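Local coordinates for FKBP-type peptidyl-prolyl cis-trans isomerase fkpA (Escherichia coli, PDB 1Q6H) that catalyses the cis-trans isomerisation of peptidyl-prolyl bonds in the periplasm, speeding protein folding, and also acts as a chaperone, at the interface of chains A and B. Residues are numbered along the deposited sequence; one frame, centred on the assembly and turned at random. Chains: chain A/B, FKBP-type peptidyl-prolyl cis-trans isomerase fkpA.

Contact 1: the interface of chains A and B. Residues chain A 35-36, 39, 50-51, 54-55; chain B 24, 62.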
loop_
_atom_site.group_PDB
_atom_site.type_symbol
_atom_site.label_atom_id
_atom_site.label_comp_id
_atom_site.label_asym_id
_atom_site.label_seq_id
_atom_site.Cartn_x
_atom_site.Cartn_y
_atom_site.Cartn_z
HETATM N N MSE A 35 3.717 13.024 6.556
HETATM C CA MSE A 35 3.645 14.000 5.477
HETATM C C MSE A 35 5.018 14.654 5.293
HETATM O O MSE A 35 5.533 14.747 4.171
HETATM C CB MSE A 35 2.612 15.082 5.829
HETATM C CG MSE A 35 1.942 15.801 4.644
HETATM SE SE MSE A 35 1.801 14.729 3.047
HETATM C CE MSE A 35 0.523 13.430 3.781
ATOM N N GLU A 36 5.619 15.092 6.392
ATOM C CA GLU A 36 6.930 15.725 6.317
ATOM C C GLU A 36 7.926 14.773 5.645
ATOM O O GLU A 36 8.658 15.175 4.736
ATOM C CB GLU A 36 7.420 16.160 7.696
ATOM C CG GLU A 36 8.743 16.907 7.665
ATOM C CD GLU A 36 9.389 17.081 9.042
ATOM O OE1 GLU A 36 9.586 16.066 9.778
ATOM O OE2 GLU A 36 9.747 18.246 9.372
ATOM N N LEU A 39 7.398 14.652 1.828
ATOM C CA LEU A 39 8.000 15.818 1.181
ATOM C C LEU A 39 9.541 15.731 1.160
ATOM O O LEU A 39 10.179 16.166 0.195
ATOM C CB LEU A 39 7.524 17.114 1.832
ATOM C CG LEU A 39 6.288 17.736 1.140
ATOM C CD1 LEU A 39 5.073 16.803 1.096
ATOM C CD2 LEU A 39 5.891 19.060 1.764
ATOM N N ASP A 50 4.741 23.518 -1.799
ATOM C CA ASP A 50 4.559 24.669 -0.949
ATOM C C ASP A 50 3.892 24.227 0.363
ATOM O O ASP A 50 2.719 23.824 0.371
ATOM C CB ASP A 50 3.685 25.658 -1.691
ATOM C CG ASP A 50 3.441 26.912 -0.908
ATOM O OD1 ASP A 50 3.212 26.833 0.306
ATOM O OD2 ASP A 50 3.448 28.029 -1.436
ATOM N N LYS A 51 4.637 24.273 1.464
ATOM C CA LYS A 51 4.131 23.769 2.737
ATOM C C LYS A 51 2.912 24.541 3.254
ATOM O O LYS A 51 2.083 23.973 3.948
ATOM C CB LYS A 51 5.256 23.699 3.800
ATOM C CG LYS A 51 6.379 22.710 3.426
ATOM C CD LYS A 51 7.405 22.419 4.554
ATOM C CE LYS A 51 8.133 21.057 4.309
ATOM N NZ LYS A 51 9.100 20.601 5.373
ATOM N N LEU A 54 -0.014 23.209 1.663
ATOM C CA LEU A 54 -0.284 21.859 2.147
ATOM C C LEU A 54 -1.100 21.924 3.436
ATOM O O LEU A 54 -2.094 21.237 3.556
ATOM C CB LEU A 54 0.992 21.043 2.314
ATOM C CG LEU A 54 0.715 19.544 2.457
ATOM C CD1 LEU A 54 1.827 18.668 1.965
ATOM C CD2 LEU A 54 0.410 19.233 3.902
ATOM N N ILE A 55 -0.733 22.816 4.349
ATOM C CA ILE A 55 -1.482 22.952 5.591
ATOM C C ILE A 55 -2.879 23.563 5.341
ATOM O O ILE A 55 -3.828 23.185 5.991
ATOM C CB ILE A 55 -0.666 23.729 6.681
ATOM C CG1 ILE A 55 0.566 22.935 7.085
ATOM C CG2 ILE A 55 -1.506 23.967 7.951
ATOM C CD1 ILE A 55 0.307 21.542 7.709
ATOM N N ALA B 24 0.424 20.501 -3.593
ATOM C CA ALA B 24 0.501 20.555 -2.143
ATOM C C ALA B 24 -0.891 20.573 -1.541
ATOM O O ALA B 24 -1.183 19.823 -0.613
ATOM C CB ALA B 24 1.226 21.771 -1.688
ATOM N N PHE B 62 4.448 19.110 11.475
ATOM C CA PHE B 62 4.791 19.585 10.147
ATOM C C PHE B 62 5.767 20.739 10.229
ATOM O O PHE B 62 6.523 21.010 9.282
ATOM C CB PHE B 62 3.512 19.965 9.369
ATOM C CG PHE B 62 3.690 19.942 7.897
ATOM C CD1 PHE B 62 4.187 18.815 7.269
ATOM C CD2 PHE B 62 3.435 21.061 7.144
ATOM C CE1 PHE B 62 4.390 18.794 5.909
ATOM C CE2 PHE B 62 3.630 21.046 5.772
ATOM C CZ PHE B 62 4.109 19.914 5.158
#
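B:Phe62, the last residue of helix 51-62 of chain B, keeps helical backbone angles (phi/psi -69°/-23°) and sends its ring between helices 19-43 and 51-62 of chain A. CG lies anti to the backbone N (chi1 -157°), which turns the benzyl group away from its own helix and into the partner. Chain A meets the ring from several directions. A:Ile55 slides past it in the opposite sense, and its CD1 methyl comes close to B:Phe62 CD2 (3.2 Å, very short for carbons), below the plane and outside the rim. On that same side the CD2 methyl of A:Leu54 lies below the rim at the far end, 4.0 Å from B:Phe62 CZ. The selenomethionine A:Met35 joins them less closely, through CB and CG and not through its bent selenium end. Opposite, the extended aliphatic chain of A:Lys51 passes the rim obliquely, with CB 3.7 Å from B:Phe62 CE2. A:Leu39 meets the far end of the ring at about a right angle, its CD2 being 3.9 Å from B:Phe62 CZ. The backbone N of A:Glu36 lies in the ring plane at the edge, beside CE1. With neighbours on both sides and at the far end, the ring should have little freedom to tilt. A smaller contact flanks this socket, where the CB methyl of B:Ala24 sits 3.3 Å from the carbonyl O of A:Asp50 and the B:Ala24 carbonyl O lies 3.6 Å from A:Leu54 CG. By plugging one phenylalanine into a mainly aliphatic socket, and its twin into the other chain, the patch probably supports dimerisation of the helical N-terminal region.

Contact 2: the interface of chains A and B. Residues chain A 16, 22, 25-26; chain B 53, 67-68, 76.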
loop_
_atom_site.group_PDB
_atom_site.type_symbol
_atom_site.label_atom_id
_atom_site.label_comp_id
_atom_site.label_asym_id
_atom_site.label_seq_id
_atom_site.Cartn_x
_atom_site.Cartn_y
_atom_site.Cartn_z
ATOM N N PHE A 16 -1.575 17.898 28.191
ATOM C CA PHE A 16 -2.713 17.052 27.876
ATOM C C PHE A 16 -3.473 16.548 29.110
ATOM O O PHE A 16 -2.933 15.875 29.994
ATOM C CB PHE A 16 -2.274 15.926 26.966
ATOM C CG PHE A 16 -1.592 16.431 25.726
ATOM C CD1 PHE A 16 -2.299 17.168 24.786
ATOM C CD2 PHE A 16 -0.238 16.241 25.540
ATOM C CE1 PHE A 16 -1.645 17.678 23.640
ATOM C CE2 PHE A 16 0.396 16.737 24.422
ATOM C CZ PHE A 16 -0.309 17.459 23.475
ATOM N N LYS A 22 -4.794 13.715 24.225
ATOM C CA LYS A 22 -3.460 13.214 23.989
ATOM C C LYS A 22 -3.376 12.319 22.788
ATOM O O LYS A 22 -2.483 12.466 21.956
ATOM C CB LYS A 22 -2.936 12.481 25.225
ATOM C CG LYS A 22 -1.418 12.330 25.239
ATOM C CD LYS A 22 -0.908 11.727 26.553
ATOM C CE LYS A 22 0.593 11.513 26.495
ATOM N NZ LYS A 22 1.198 10.935 27.745
ATOM N N TYR A 25 -3.714 14.347 19.593
ATOM C CA TYR A 25 -2.470 15.023 19.279
ATOM C C TYR A 25 -1.427 14.055 18.706
ATOM O O TYR A 25 -0.786 14.325 17.689
ATOM C CB TYR A 25 -1.940 15.762 20.479
ATOM C CG TYR A 25 -0.785 16.641 20.145
ATOM C CD1 TYR A 25 0.513 16.141 20.164
ATOM C CD2 TYR A 25 -0.975 17.970 19.791
ATOM C CE1 TYR A 25 1.587 16.947 19.855
ATOM C CE2 TYR A 25 0.097 18.775 19.435
ATOM C CZ TYR A 25 1.373 18.258 19.483
ATOM O OH TYR A 25 2.466 19.036 19.175
ATOM N N ALA A 26 -1.274 12.907 19.334
ATOM C CA ALA A 26 -0.324 11.932 18.861
ATOM C C ALA A 26 -0.668 11.501 17.437
ATOM O O ALA A 26 0.196 11.309 16.583
ATOM C CB ALA A 26 -0.316 10.713 19.804
ATOM N N GLN B 53 -6.988 19.284 18.813
ATOM C CA GLN B 53 -5.713 18.687 19.147
ATOM C C GLN B 53 -5.242 17.871 17.969
ATOM O O GLN B 53 -4.054 17.818 17.691
ATOM C CB GLN B 53 -5.777 17.795 20.385
ATOM C CG GLN B 53 -5.926 18.528 21.711
ATOM C CD GLN B 53 -4.694 19.339 22.115
ATOM O OE1 GLN B 53 -3.671 19.313 21.443
ATOM N NE2 GLN B 53 -4.807 20.064 23.231
ATOM N N LYS B 67 4.941 18.511 20.643
ATOM C CA LYS B 67 4.995 18.591 22.097
ATOM C C LYS B 67 5.200 17.211 22.721
ATOM O O LYS B 67 5.332 17.095 23.930
ATOM C CB LYS B 67 3.702 19.208 22.632
ATOM C CG LYS B 67 3.505 20.648 22.211
ATOM C CD LYS B 67 2.156 21.181 22.683
ATOM C CE LYS B 67 2.202 22.695 22.921
ATOM N NZ LYS B 67 2.289 23.510 21.671
ATOM N N LEU B 68 5.168 16.162 21.909
ATOM C CA LEU B 68 5.378 14.819 22.409
ATOM C C LEU B 68 6.612 14.213 21.783
ATOM O O LEU B 68 6.844 14.384 20.583
ATOM C CB LEU B 68 4.181 13.932 22.075
ATOM C CG LEU B 68 2.897 14.217 22.841
ATOM C CD1 LEU B 68 1.815 13.255 22.345
ATOM C CD2 LEU B 68 3.112 14.097 24.348
ATOM N N THR B 76 1.425 6.219 22.889
ATOM C CA THR B 76 0.076 6.752 22.889
ATOM C C THR B 76 -0.750 6.153 21.762
ATOM O O THR B 76 -1.903 5.771 21.973
ATOM C CB THR B 76 0.097 8.258 22.787
ATOM O OG1 THR B 76 0.776 8.794 23.925
ATOM C CG2 THR B 76 -1.315 8.844 22.896
#
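A:Tyr25, on helix 19-43 of chain A, reaches across to the loop of chain B formed by B:Lys67 and B:Leu68. Its phenol OH accepts a hydrogen bond from the backbone N of B:Lys67 (2.9 Å, 162° at the hydrogen), which ties the ring to the main chain of the loop, while the first methylenes of the lysine, CB and CG, pack beside the same oxygen. Having CG opposite the backbone N (chi1 -171°) carries the ring outward from the helix to this donor. The densest packing surrounds it. Within chain A, the ring of A:Phe16 leans over one face of the tyrosine, its CZ corner 3.5 Å above the plane and shifted toward the rim, the rings tilted and not stacked. B:Leu68 inserts its two methyl branches beside both aromatics: CD1 lies 3.8 Å from A:Tyr25 CD1, while CD2 lies at the same distance from A:Phe16 CE2. B:Gln53 closes the cluster from helix 51-62. Its carboxamide carbon CD sits in the plane of the A:Phe16 ring at the edge, and the amide is turned 71° from that ring. The bend at chi2 folds the chain back so that the carbonyl OE1 is 3.4 Å from both A:Phe16 CE1 and A:Tyr25 CD2. Replacing A:Tyr25 with leucine would probably leave the B:Lys67 N-H without this acceptor, and take from A:Phe16 the face it leans over and from B:Leu68 CD1 the ring edge beside it. Toward helix 70-112 of chain B the fit is looser and the contacts are sparser. The extended chain of A:Lys22 crosses B:Thr76 at about a right angle and approaches its hydroxyl with the methylene CE rather than with the amine. One turn further along, small groups meet: the CB methyl of A:Ala26 rests 3.7 Å from the CG2 methyl of B:Thr76.

Contact 1 and contact 2 lie about 20 Å apart, between the centres of their C-alpha atoms. Both draw on helix 19-43 of chain A and helix 51-62 of chain B: contact 2 uses the first turns of each, contact 1 the later part of the former and the end of the latter. The two helices are fastened at separated points. Contact 1 also brings in chain A's helix 51-62 and chain B's helix 19-43, whereas contact 2 adds A:Phe16 and chain B's loop and helix 70-112. Repeated by the two-fold axis, the pair suggests intertwined N-terminal helices joining the subunits, with the C-terminal isomerase domains carried apart.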